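Local coordinates for SM80.1 Vicilin (Solanum melongena, PDB 5VF5), which probably serves as a seed storage protein of the 7S globulin (vicilin) type, built from two cupin domains, and binds copper, at residues A[48-54]-A[122-128]; A[228-232]-A[242-246]; A[254-260]-A[325-331]; A[267-273]-A[336-342]. Where two conformers were deposited one is given. Residues are numbered along the deposited sequence.

Overall arrangement
Contact 1 lies in the N-terminal cupin domain; contacts 2, 3 and 4 lie in the C-terminal one. Contact 1 closes before the others open, and contact 2 closes before contacts 3 and 4, whose segments alternate. Contacts 2 and 4 share one antiparallel sheet, in which strands 243-250 and 337-344 are neighbours; their centres are about 14 Å apart. Contact 3 is in another sheet of this domain, about 13 Å from contact 4 between centres, and Phe-329 packs on Phe-337 between them. Contacts 1 and 4 have centres about 15 Å apart and meet where Tyr-123 reaches Val-267 and Phe-342. This is part of the domain interface, to which contact 2 adds Ala-243 against Leu-125.

Contact 1 (A[48-54]-A[122-128]); sequences KFRVSVI and VYVLAKS
This is a buried antiparallel strand pair in the N-terminal cupin domain, between strands 49-56 and 120-128. The axes of 49-54 and 122-128 approach to 4.7 Å at 153°. Arg-50/Ala-126, Ser-52/Val-124 and Ile-54/Val-122 are hydrogen-bonded pairs, each with two bonds; Arg-50 N to Ala-126 O is 2.8 Å. Phe-49/Lys-127, Val-51/Leu-125 and Val-53/Tyr-123 are non-hydrogen-bonded pairs. Just before Phe-49, Lys-48 O accepts from Ser-128 N at 2.9 Å.

The extended (all-t) Lys-127 lays CG over the Phe-49 ring, 4.0 Å from its centroid, a CH-pi contact. On the same face Phe-49 CD1 meets Leu-125 CD1, and Val-51 CB meets Tyr-123 CE1, both at 3.8 Å. This face packs on strand 337-344 of the second domain, and Tyr-123 OH bonds Val-267 O of adjacent strand 265-272. On the other face Ile-54 CD1 touches Val-124 CG2 at 4.0 Å. The buried Arg-50 side chain leads away; NH1 bonds Gly-133 O and NH2 Leu-33 O. Such pairing is that of a cupin beta-barrel sheet meeting a second cupin domain.

Contact 2 (A[228-232]-A[242-246]); sequences IEASP and DAAVA
Glu-229 lays its t,t side chain across the small methyls of the facing strand: CG is 4.1 Å from Ala-244 CB, and OE1 is 4.1 Å from Ala-246 CB. The carboxylate itself pairs with Arg-266 in a salt bridge.

The backbones run antiparallel. Strand axes 228-230 and 243-246 approach to 4.6 Å at 150°. Ala-230 and Val-245 form the hydrogen-bonded pair: Ala-230 N to Val-245 O is 2.8 Å, and Val-245 N to Ala-230 O is 3.0 Å. Glu-229 and Ala-246 are a non-hydrogen-bonded pair, with their CA atoms only 4.2 Å apart. CA-H...O contacts add to this, as from Ala-244 CA to Ala-230 O at 3.2 Å.

After Ala-230 the chain leaves the sheet. Pro-232 still leans on the partner, with CD 3.3 Å from Ala-243 O and 4.3 Å from Ala-244 CB. Asp-242 has positive phi (55°), and its OD1 bonds Met-347 N. Val-245, with chi1 t, points to the opposite face from Glu-229 and packs on Ile-72 and Val-74 of the first domain.

Nine residues without helix or strand join the segments. The arrangement is a beta hairpin with a long loop, near the edge of a sheet in the C-terminal cupin domain.

Contact 3 (A[254-260]-A[325-331]); sequences GMVLPYY and HPITFIA. With CU (copper (II) ion), chain D; ACT (acetate ion), chain C.
The contact belongs to the C-terminal cupin beta-barrel and runs up to its copper site. His-325 NE2 binds the copper ion at 2.0 Å, and Cys-281 and His-283 complete the protein ligands. Strand 327-331 runs antiparallel to strand 254-260; the axes are 4.8 Å apart at 171°.

Tyr-259 and Ile-327 are a hydrogen-bonded pair: Tyr-259 N to Ile-327 O is 3.0 Å, and Ile-327 N to Tyr-259 O is 2.9 Å. Toward the other end, Val-256 N bonds Phe-329 O and Ala-331 N bonds Gly-254 O, both at 3.0 Å. Between these points the pairing is irregular: Phe-329 N finds no partner, and Val-256 O takes its bond from Thr-328 OG1 at 2.7 Å.

Val-256, Tyr-259 (chi1 p), Ile-327 and Phe-329 share one face; the last three touch strand 318-321, and Val-256 packs on Ile-250. Ile-327 CG2 sits over the Tyr-259 ring, 3.8 Å from its centroid, a CH-pi contact. Val-256 CG1 lies 3.7 Å from Phe-329 CD1 at the ring edge. An acetate, probably from the crystallisation liquor, may mark a pocket; Lys-351, Arg-266 and Asn-261 also bond it. Tyr-259 OH donates to its OXT at 2.7 Å.

Contact 4 (A[267-273]-A[336-342]); sequences VVMVVEG and NFRVVGF
Valines form the apolar centre of this strand pair, which carries a classic beta bulge in the C-terminal cupin barrel. Val-268 CG1 lies 3.6 Å from Val-339 CB, and Val-270 CG1 lies 3.6 Å from Phe-337 CE1. On the other face Val-271 CG1 meets Val-340 CG2 at 4.1 Å; Val-340 and Phe-342 there pack against the first cupin domain.

The strands, 267-272 and 337-342, are antiparallel, with axes 4.5 Å apart at 145°. Val-267/Phe-342 and Met-269/Val-340 are hydrogen-bonded pairs. Val-267 N to Phe-342 O and Met-269 N to Val-340 O are both 2.8 Å. Val-268/Gly-341 and Val-270/Val-339 are the non-hydrogen-bonded pairs.

Then the register shifts by one. Val-271 (phi/psi -104/-32) and Glu-272 both face Arg-338, and Arg-338 O accepts from Val-271 N at 2.8 Å and Glu-272 N at 3.2 Å. Arg-338 N returns a bond to Glu-272 O at 2.9 Å. Gly-273 follows with phi 81°; a CB there would clash with Asn-336 O.

At the polar edge Glu-272 OE1 forms a salt bridge with Arg-338 NE at 3.1 Å. Asn-336 ND2, which also bonds Asn-249, donates to Glu-272 OE1 at 3.0 Å. One water links Glu-272 OE1 (2.7 Å) to Arg-338 NH2 (3.0 Å).

Contact 1 (A[48-54]-A[122-128])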
# COMPACT_ATOMS: atom_id res chain seq x y z
N LYS A 48 -7.39 -12.17 -3.34
CA LYS A 48 -7.43 -12.22 -1.87
C LYS A 48 -6.98 -10.94 -1.19
O LYS A 48 -7.17 -10.78 0.05
CB LYS A 48 -6.69 -13.43 -1.31
CG LYS A 48 -7.35 -14.76 -1.61
CD LYS A 48 -6.59 -15.92 -1.00
CE LYS A 48 -7.32 -17.23 -1.20
NZ LYS A 48 -6.56 -18.34 -0.59
N PHE A 49 -6.39 -10.02 -1.97
CA PHE A 49 -5.76 -8.85 -1.39
C PHE A 49 -6.67 -7.62 -1.50
O PHE A 49 -7.42 -7.46 -2.47
CB PHE A 49 -4.43 -8.58 -2.04
CG PHE A 49 -3.36 -9.57 -1.69
CD1 PHE A 49 -2.60 -9.41 -0.57
CD2 PHE A 49 -3.18 -10.71 -2.46
CE1 PHE A 49 -1.64 -10.33 -0.22
CE2 PHE A 49 -2.22 -11.65 -2.11
CZ PHE A 49 -1.44 -11.43 -1.01
N ARG A 50 -6.62 -6.78 -0.48
CA ARG A 50 -7.30 -5.50 -0.51
C ARG A 50 -6.33 -4.42 -0.14
O ARG A 50 -5.44 -4.66 0.73
CB ARG A 50 -8.47 -5.49 0.46
CG ARG A 50 -9.55 -6.54 0.19
CD ARG A 50 -10.34 -6.30 -1.08
NE ARG A 50 -11.26 -5.19 -0.95
CZ ARG A 50 -12.46 -5.25 -0.36
NH1 ARG A 50 -12.89 -6.39 0.19
NH2 ARG A 50 -13.23 -4.16 -0.32
N VAL A 51 -6.53 -3.21 -0.64
CA VAL A 51 -5.80 -2.06 -0.16
C VAL A 51 -6.72 -1.03 0.41
O VAL A 51 -7.87 -0.88 -0.05
CB VAL A 51 -4.80 -1.42 -1.18
CG1 VAL A 51 -3.67 -2.38 -1.51
CG2 VAL A 51 -5.49 -0.93 -2.41
N SER A 52 -6.23 -0.31 1.40
CA SER A 52 -7.04 0.70 2.09
C SER A 52 -6.15 1.83 2.58
O SER A 52 -4.91 1.74 2.56
CB SER A 52 -7.80 0.05 3.26
OG SER A 52 -6.89 -0.54 4.19
N VAL A 53 -6.80 2.87 3.05
CA VAL A 53 -6.15 4.02 3.65
C VAL A 53 -6.82 4.31 4.99
O VAL A 53 -8.03 4.22 5.10
CB VAL A 53 -6.15 5.28 2.73
CG1 VAL A 53 -5.62 6.52 3.45
CG2 VAL A 53 -5.31 5.03 1.49
N ILE A 54 -5.99 4.58 6.02
CA ILE A 54 -6.44 5.09 7.29
C ILE A 54 -5.89 6.50 7.42
O ILE A 54 -4.68 6.71 7.28
CB ILE A 54 -5.93 4.24 8.48
CG1 ILE A 54 -6.37 2.78 8.31
CG2 ILE A 54 -6.42 4.85 9.79
CD1 ILE A 54 -5.75 1.81 9.30
N VAL A 122 -1.94 6.19 6.74
CA VAL A 122 -1.39 4.85 6.59
C VAL A 122 -1.98 4.22 5.34
O VAL A 122 -3.21 4.26 5.15
CB VAL A 122 -1.73 3.96 7.82
CG1 VAL A 122 -1.06 2.60 7.77
CG2 VAL A 122 -1.36 4.69 9.12
N TYR A 123 -1.13 3.63 4.51
CA TYR A 123 -1.52 2.76 3.39
C TYR A 123 -1.44 1.31 3.86
O TYR A 123 -0.42 0.89 4.42
CB TYR A 123 -0.56 3.00 2.22
CG TYR A 123 -0.78 2.27 0.91
CD1 TYR A 123 -2.06 2.01 0.44
CD2 TYR A 123 0.31 1.91 0.10
CE1 TYR A 123 -2.25 1.36 -0.76
CE2 TYR A 123 0.12 1.30 -1.13
CZ TYR A 123 -1.15 1.04 -1.56
OH TYR A 123 -1.32 0.44 -2.77
N VAL A 124 -2.48 0.53 3.64
CA VAL A 124 -2.63 -0.81 4.18
C VAL A 124 -2.86 -1.82 3.10
O VAL A 124 -3.73 -1.64 2.24
CB VAL A 124 -3.78 -0.85 5.19
CG1 VAL A 124 -3.93 -2.24 5.79
CG2 VAL A 124 -3.65 0.21 6.26
N LEU A 125 -2.13 -2.93 3.16
CA LEU A 125 -2.40 -4.12 2.36
C LEU A 125 -3.01 -5.15 3.31
O LEU A 125 -2.43 -5.35 4.41
CB LEU A 125 -1.09 -4.70 1.83
CG LEU A 125 -1.24 -5.95 0.96
CD1 LEU A 125 -1.94 -5.65 -0.37
CD2 LEU A 125 0.10 -6.64 0.74
N ALA A 126 -4.11 -5.81 2.95
CA ALA A 126 -4.61 -6.92 3.75
C ALA A 126 -4.89 -8.10 2.86
O ALA A 126 -5.24 -7.95 1.69
CB ALA A 126 -5.85 -6.52 4.54
N LYS A 127 -4.71 -9.30 3.41
CA LYS A 127 -5.05 -10.51 2.71
C LYS A 127 -6.14 -11.26 3.48
O LYS A 127 -6.01 -11.48 4.70
CB LYS A 127 -3.80 -11.44 2.58
CG LYS A 127 -4.06 -12.61 1.67
CD LYS A 127 -2.92 -13.58 1.65
CE LYS A 127 -3.26 -14.75 0.73
NZ LYS A 127 -2.19 -15.78 0.73
N SER A 128 -7.17 -11.69 2.77
CA SER A 128 -8.25 -12.43 3.40
C SER A 128 -7.81 -13.79 3.90
O SER A 128 -6.90 -14.40 3.36
CB SER A 128 -9.40 -12.57 2.44
OG SER A 128 -9.03 -13.28 1.28

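Contact 2 (A[228-232]-A[242-246])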
# COMPACT_ATOMS: atom_id res chain seq x y z
N ILE A 228 13.65 1.91 -3.31
CA ILE A 228 14.08 0.91 -2.33
C ILE A 228 12.92 0.09 -1.89
O ILE A 228 11.75 0.53 -1.99
CB ILE A 228 14.85 1.47 -1.17
CG1 ILE A 228 15.69 0.37 -0.43
CG2 ILE A 228 13.89 2.21 -0.24
CD1 ILE A 228 16.61 0.89 0.66
N GLU A 229 13.23 -1.14 -1.52
CA GLU A 229 12.22 -2.09 -1.23
C GLU A 229 12.57 -2.93 -0.03
O GLU A 229 13.72 -3.31 0.18
CB GLU A 229 12.12 -2.97 -2.46
CG GLU A 229 11.28 -4.17 -2.35
CD GLU A 229 11.29 -4.93 -3.64
OE1 GLU A 229 10.47 -4.58 -4.46
OE2 GLU A 229 12.11 -5.86 -3.81
N ALA A 230 11.54 -3.22 0.75
CA ALA A 230 11.57 -4.22 1.78
C ALA A 230 11.04 -5.51 1.18
O ALA A 230 9.85 -5.61 0.88
CB ALA A 230 10.72 -3.76 2.96
N SER A 231 11.94 -6.47 0.99
CA SER A 231 11.65 -7.76 0.38
C SER A 231 11.50 -8.83 1.43
O SER A 231 12.13 -8.74 2.51
CB SER A 231 12.81 -8.21 -0.53
OG SER A 231 13.97 -8.58 0.25
N PRO A 232 10.71 -9.87 1.14
CA PRO A 232 10.64 -11.00 2.07
C PRO A 232 11.95 -11.76 2.18
O PRO A 232 12.13 -12.48 3.15
CB PRO A 232 9.50 -11.85 1.51
CG PRO A 232 9.48 -11.51 0.05
CD PRO A 232 9.85 -10.10 -0.03
N ASP A 242 4.18 -13.29 1.56
CA ASP A 242 5.02 -13.24 0.38
C ASP A 242 4.84 -11.89 -0.30
O ASP A 242 4.62 -11.79 -1.50
CB ASP A 242 4.77 -14.41 -0.57
CG ASP A 242 5.81 -14.50 -1.65
OD1 ASP A 242 6.94 -13.96 -1.45
OD2 ASP A 242 5.52 -15.10 -2.70
N ALA A 243 4.99 -10.86 0.51
CA ALA A 243 4.78 -9.48 0.08
C ALA A 243 6.06 -8.65 0.18
O ALA A 243 6.93 -8.93 1.00
CB ALA A 243 3.65 -8.84 0.87
N ALA A 244 6.12 -7.60 -0.61
CA ALA A 244 7.14 -6.59 -0.51
C ALA A 244 6.50 -5.24 -0.33
O ALA A 244 5.33 -5.02 -0.73
CB ALA A 244 7.99 -6.57 -1.75
N VAL A 245 7.28 -4.30 0.17
CA VAL A 245 6.87 -2.90 0.22
C VAL A 245 7.94 -2.08 -0.47
O VAL A 245 9.09 -2.09 -0.04
CB VAL A 245 6.64 -2.37 1.65
CG1 VAL A 245 6.20 -0.93 1.59
CG2 VAL A 245 5.70 -3.28 2.41
N ALA A 246 7.56 -1.39 -1.53
CA ALA A 246 8.47 -0.66 -2.36
C ALA A 246 8.14 0.83 -2.20
O ALA A 246 6.98 1.25 -2.13
CB ALA A 246 8.37 -1.07 -3.81

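Contact 3 (A[254-260]-A[325-331])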
# COMPACT_ATOMS: atom_id res chain seq x y z
N GLY A 254 11.59 14.11 -13.96
CA GLY A 254 12.19 12.83 -14.21
C GLY A 254 11.24 11.79 -14.71
O GLY A 254 10.02 12.02 -14.79
N MET A 255 11.81 10.64 -15.03
CA MET A 255 11.05 9.45 -15.40
C MET A 255 11.80 8.24 -14.91
O MET A 255 13.00 8.26 -14.79
CB MET A 255 10.82 9.34 -16.90
CG MET A 255 12.09 9.17 -17.71
SD MET A 255 11.85 9.05 -19.50
CE MET A 255 11.05 7.48 -19.68
N VAL A 256 11.07 7.16 -14.62
CA VAL A 256 11.69 5.86 -14.44
C VAL A 256 11.77 5.21 -15.81
O VAL A 256 10.79 5.23 -16.59
CB VAL A 256 10.98 4.97 -13.39
CG1 VAL A 256 9.54 4.62 -13.74
CG2 VAL A 256 11.81 3.71 -13.14
N LEU A 257 12.94 4.71 -16.17
CA LEU A 257 13.09 4.04 -17.45
C LEU A 257 12.15 2.82 -17.52
O LEU A 257 11.88 2.19 -16.49
CB LEU A 257 14.54 3.62 -17.65
CG LEU A 257 15.48 4.80 -17.93
CD1 LEU A 257 16.90 4.31 -17.98
CD2 LEU A 257 15.16 5.48 -19.25
N PRO A 258 11.65 2.49 -18.73
CA PRO A 258 10.78 1.33 -18.82
C PRO A 258 11.40 0.09 -18.18
O PRO A 258 12.62 -0.19 -18.35
CB PRO A 258 10.55 1.18 -20.32
CG PRO A 258 10.74 2.58 -20.88
CD PRO A 258 11.87 3.13 -20.04
N TYR A 259 10.58 -0.64 -17.43
CA TYR A 259 11.05 -1.86 -16.79
C TYR A 259 9.88 -2.80 -16.62
O TYR A 259 8.71 -2.46 -16.88
CB TYR A 259 11.64 -1.53 -15.41
CG TYR A 259 10.58 -1.13 -14.39
CD1 TYR A 259 10.15 0.21 -14.28
CD2 TYR A 259 9.97 -2.06 -13.57
CE1 TYR A 259 9.17 0.58 -13.37
CE2 TYR A 259 8.97 -1.69 -12.66
CZ TYR A 259 8.57 -0.37 -12.58
OH TYR A 259 7.62 0.02 -11.65
N TYR A 260 10.16 -4.02 -16.20
CA TYR A 260 9.11 -4.92 -15.74
C TYR A 260 9.56 -5.70 -14.52
O TYR A 260 10.78 -5.87 -14.28
CB TYR A 260 8.60 -5.88 -16.87
CG TYR A 260 9.61 -6.91 -17.33
CD1 TYR A 260 10.52 -6.66 -18.36
CD2 TYR A 260 9.68 -8.15 -16.73
CE1 TYR A 260 11.44 -7.62 -18.76
CE2 TYR A 260 10.59 -9.11 -17.15
CZ TYR A 260 11.48 -8.83 -18.16
OH TYR A 260 12.41 -9.74 -18.60
N HIS A 325 4.70 -7.11 -17.13
CA HIS A 325 4.22 -6.02 -17.98
C HIS A 325 5.18 -4.85 -17.98
O HIS A 325 5.43 -4.27 -16.93
CB HIS A 325 2.86 -5.54 -17.52
CG HIS A 325 1.73 -6.47 -17.86
ND1 HIS A 325 1.75 -7.82 -17.53
CD2 HIS A 325 0.51 -6.24 -18.41
CE1 HIS A 325 0.62 -8.37 -17.91
NE2 HIS A 325 -0.15 -7.44 -18.44
N PRO A 326 5.71 -4.48 -19.15
CA PRO A 326 6.56 -3.29 -19.24
C PRO A 326 5.79 -2.05 -18.83
O PRO A 326 4.61 -1.86 -19.22
CB PRO A 326 6.95 -3.24 -20.72
CG PRO A 326 6.93 -4.70 -21.14
CD PRO A 326 5.70 -5.22 -20.41
N ILE A 327 6.43 -1.18 -18.06
CA ILE A 327 5.81 0.03 -17.53
C ILE A 327 6.84 1.14 -17.43
O ILE A 327 8.00 0.89 -17.13
CB ILE A 327 5.17 -0.27 -16.14
CG1 ILE A 327 4.55 0.93 -15.47
CG2 ILE A 327 6.19 -0.85 -15.16
CD1 ILE A 327 3.12 1.06 -15.66
N THR A 328 6.37 2.37 -17.57
CA THR A 328 7.13 3.58 -17.29
C THR A 328 6.22 4.59 -16.64
O THR A 328 4.99 4.63 -16.90
CB THR A 328 7.82 4.15 -18.55
OG1 THR A 328 8.64 5.27 -18.22
CG2 THR A 328 6.80 4.61 -19.56
N PHE A 329 6.80 5.43 -15.81
CA PHE A 329 6.14 6.58 -15.18
C PHE A 329 6.98 7.82 -15.48
O PHE A 329 8.19 7.79 -15.32
CB PHE A 329 6.05 6.44 -13.67
CG PHE A 329 5.29 5.24 -13.19
CD1 PHE A 329 5.93 4.04 -12.97
CD2 PHE A 329 3.93 5.32 -12.92
CE1 PHE A 329 5.22 2.93 -12.49
CE2 PHE A 329 3.22 4.25 -12.44
CZ PHE A 329 3.86 3.04 -12.23
N ILE A 330 6.31 8.91 -15.80
CA ILE A 330 6.92 10.17 -16.14
C ILE A 330 6.29 11.21 -15.17
O ILE A 330 5.08 11.47 -15.22
CB ILE A 330 6.62 10.60 -17.60
CG1 ILE A 330 7.21 9.60 -18.59
CG2 ILE A 330 7.20 11.98 -17.84
CD1 ILE A 330 6.24 8.49 -18.95
N ALA A 331 7.09 11.76 -14.29
CA ALA A 331 6.67 12.81 -13.39
C ALA A 331 6.26 14.03 -14.16
O ALA A 331 6.87 14.41 -15.17
CB ALA A 331 7.77 13.14 -12.39
CU CU D . -1.62 -7.77 -19.75
C ACT C . 7.38 -1.42 -8.51
O ACT C . 7.94 -2.11 -7.61
OXT ACT C . 7.37 -1.83 -9.70
CH3 ACT C . 6.74 -0.09 -8.24

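Contact 4 (A[267-273]-A[336-342])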
# COMPACT_ATOMS: atom_id res chain seq x y z
N VAL A 267 0.81 -3.26 -6.46
CA VAL A 267 -0.33 -2.39 -6.22
C VAL A 267 0.22 -1.07 -5.73
O VAL A 267 0.68 -0.97 -4.58
CB VAL A 267 -1.33 -2.99 -5.21
CG1 VAL A 267 -2.53 -2.09 -5.08
CG2 VAL A 267 -1.79 -4.39 -5.63
N VAL A 268 0.27 -0.10 -6.65
CA VAL A 268 1.01 1.15 -6.48
C VAL A 268 0.07 2.26 -6.08
O VAL A 268 -0.91 2.48 -6.79
CB VAL A 268 1.70 1.51 -7.82
CG1 VAL A 268 2.36 2.88 -7.77
CG2 VAL A 268 2.68 0.39 -8.16
N MET A 269 0.30 2.90 -4.95
CA MET A 269 -0.52 4.11 -4.60
C MET A 269 0.29 5.35 -4.49
O MET A 269 1.41 5.42 -3.96
CB MET A 269 -1.26 4.04 -3.26
CG MET A 269 -2.19 5.27 -3.02
SD MET A 269 -3.11 5.17 -1.50
CE MET A 269 -1.81 5.38 -0.33
N VAL A 270 -0.27 6.37 -5.10
CA VAL A 270 0.43 7.65 -5.21
C VAL A 270 0.29 8.39 -3.90
O VAL A 270 -0.81 8.53 -3.37
CB VAL A 270 -0.15 8.53 -6.32
CG1 VAL A 270 0.62 9.82 -6.46
CG2 VAL A 270 -0.16 7.77 -7.64
N VAL A 271 1.43 8.82 -3.37
CA VAL A 271 1.48 9.61 -2.13
C VAL A 271 1.75 11.09 -2.36
O VAL A 271 1.28 11.88 -1.55
CB VAL A 271 2.35 8.99 -1.05
CG1 VAL A 271 1.81 7.60 -0.73
CG2 VAL A 271 3.78 8.91 -1.48
N GLU A 272 2.52 11.44 -3.40
CA GLU A 272 2.89 12.82 -3.73
C GLU A 272 2.96 12.99 -5.21
O GLU A 272 3.46 12.10 -5.89
CB GLU A 272 4.29 13.20 -3.13
CG GLU A 272 4.31 13.26 -1.62
CD GLU A 272 5.70 13.34 -1.00
OE1 GLU A 272 6.65 13.79 -1.66
OE2 GLU A 272 5.86 12.90 0.17
N GLY A 273 2.45 14.12 -5.72
CA GLY A 273 2.66 14.46 -7.11
C GLY A 273 1.75 13.79 -8.11
O GLY A 273 0.69 13.24 -7.75
N ASN A 336 7.99 16.35 -7.24
CA ASN A 336 8.39 14.95 -7.32
C ASN A 336 7.10 14.10 -7.34
O ASN A 336 6.01 14.55 -6.94
CB ASN A 336 9.21 14.57 -6.12
CG ASN A 336 8.40 14.66 -4.86
OD1 ASN A 336 7.85 15.73 -4.55
ND2 ASN A 336 8.27 13.57 -4.16
N PHE A 337 7.24 12.87 -7.83
CA PHE A 337 6.17 11.88 -7.87
C PHE A 337 6.62 10.73 -6.97
O PHE A 337 7.63 10.09 -7.26
CB PHE A 337 5.95 11.40 -9.27
CG PHE A 337 4.98 10.24 -9.42
CD1 PHE A 337 3.62 10.43 -9.22
CD2 PHE A 337 5.43 8.96 -9.83
CE1 PHE A 337 2.72 9.41 -9.39
CE2 PHE A 337 4.51 7.95 -10.00
CZ PHE A 337 3.15 8.17 -9.80
N ARG A 338 5.89 10.53 -5.89
CA ARG A 338 6.22 9.50 -4.91
C ARG A 338 5.09 8.51 -4.71
O ARG A 338 3.93 8.86 -4.58
CB ARG A 338 6.50 10.14 -3.55
CG ARG A 338 7.23 9.21 -2.58
CD ARG A 338 7.59 9.89 -1.25
NE ARG A 338 8.27 11.19 -1.41
CZ ARG A 338 9.60 11.37 -1.45
NH1 ARG A 338 10.46 10.35 -1.38
NH2 ARG A 338 10.08 12.61 -1.58
N VAL A 339 5.49 7.23 -4.74
CA VAL A 339 4.51 6.11 -4.61
C VAL A 339 4.98 5.12 -3.59
O VAL A 339 6.21 4.97 -3.34
CB VAL A 339 4.25 5.37 -5.96
CG1 VAL A 339 3.81 6.36 -7.01
CG2 VAL A 339 5.47 4.61 -6.43
N VAL A 340 4.04 4.39 -3.02
CA VAL A 340 4.30 3.20 -2.25
C VAL A 340 3.67 2.08 -3.01
O VAL A 340 2.52 2.18 -3.45
CB VAL A 340 3.65 3.25 -0.86
CG1 VAL A 340 3.85 1.93 -0.11
CG2 VAL A 340 4.23 4.41 -0.12
N GLY A 341 4.43 1.02 -3.23
CA GLY A 341 3.91 -0.16 -3.94
C GLY A 341 3.92 -1.40 -3.05
O GLY A 341 4.93 -1.70 -2.38
N PHE A 342 2.83 -2.09 -2.98
CA PHE A 342 2.81 -3.41 -2.40
C PHE A 342 3.07 -4.43 -3.47
O PHE A 342 2.40 -4.44 -4.50
CB PHE A 342 1.46 -3.69 -1.74
CG PHE A 342 1.21 -2.88 -0.50
CD1 PHE A 342 2.00 -3.10 0.62
CD2 PHE A 342 0.19 -1.95 -0.42
CE1 PHE A 342 1.79 -2.40 1.79
CE2 PHE A 342 -0.04 -1.25 0.75
CZ PHE A 342 0.76 -1.45 1.86
O HOH W 1 8.87 15.31 -1.39
O HOH W 2 6.44 16.78 -2.47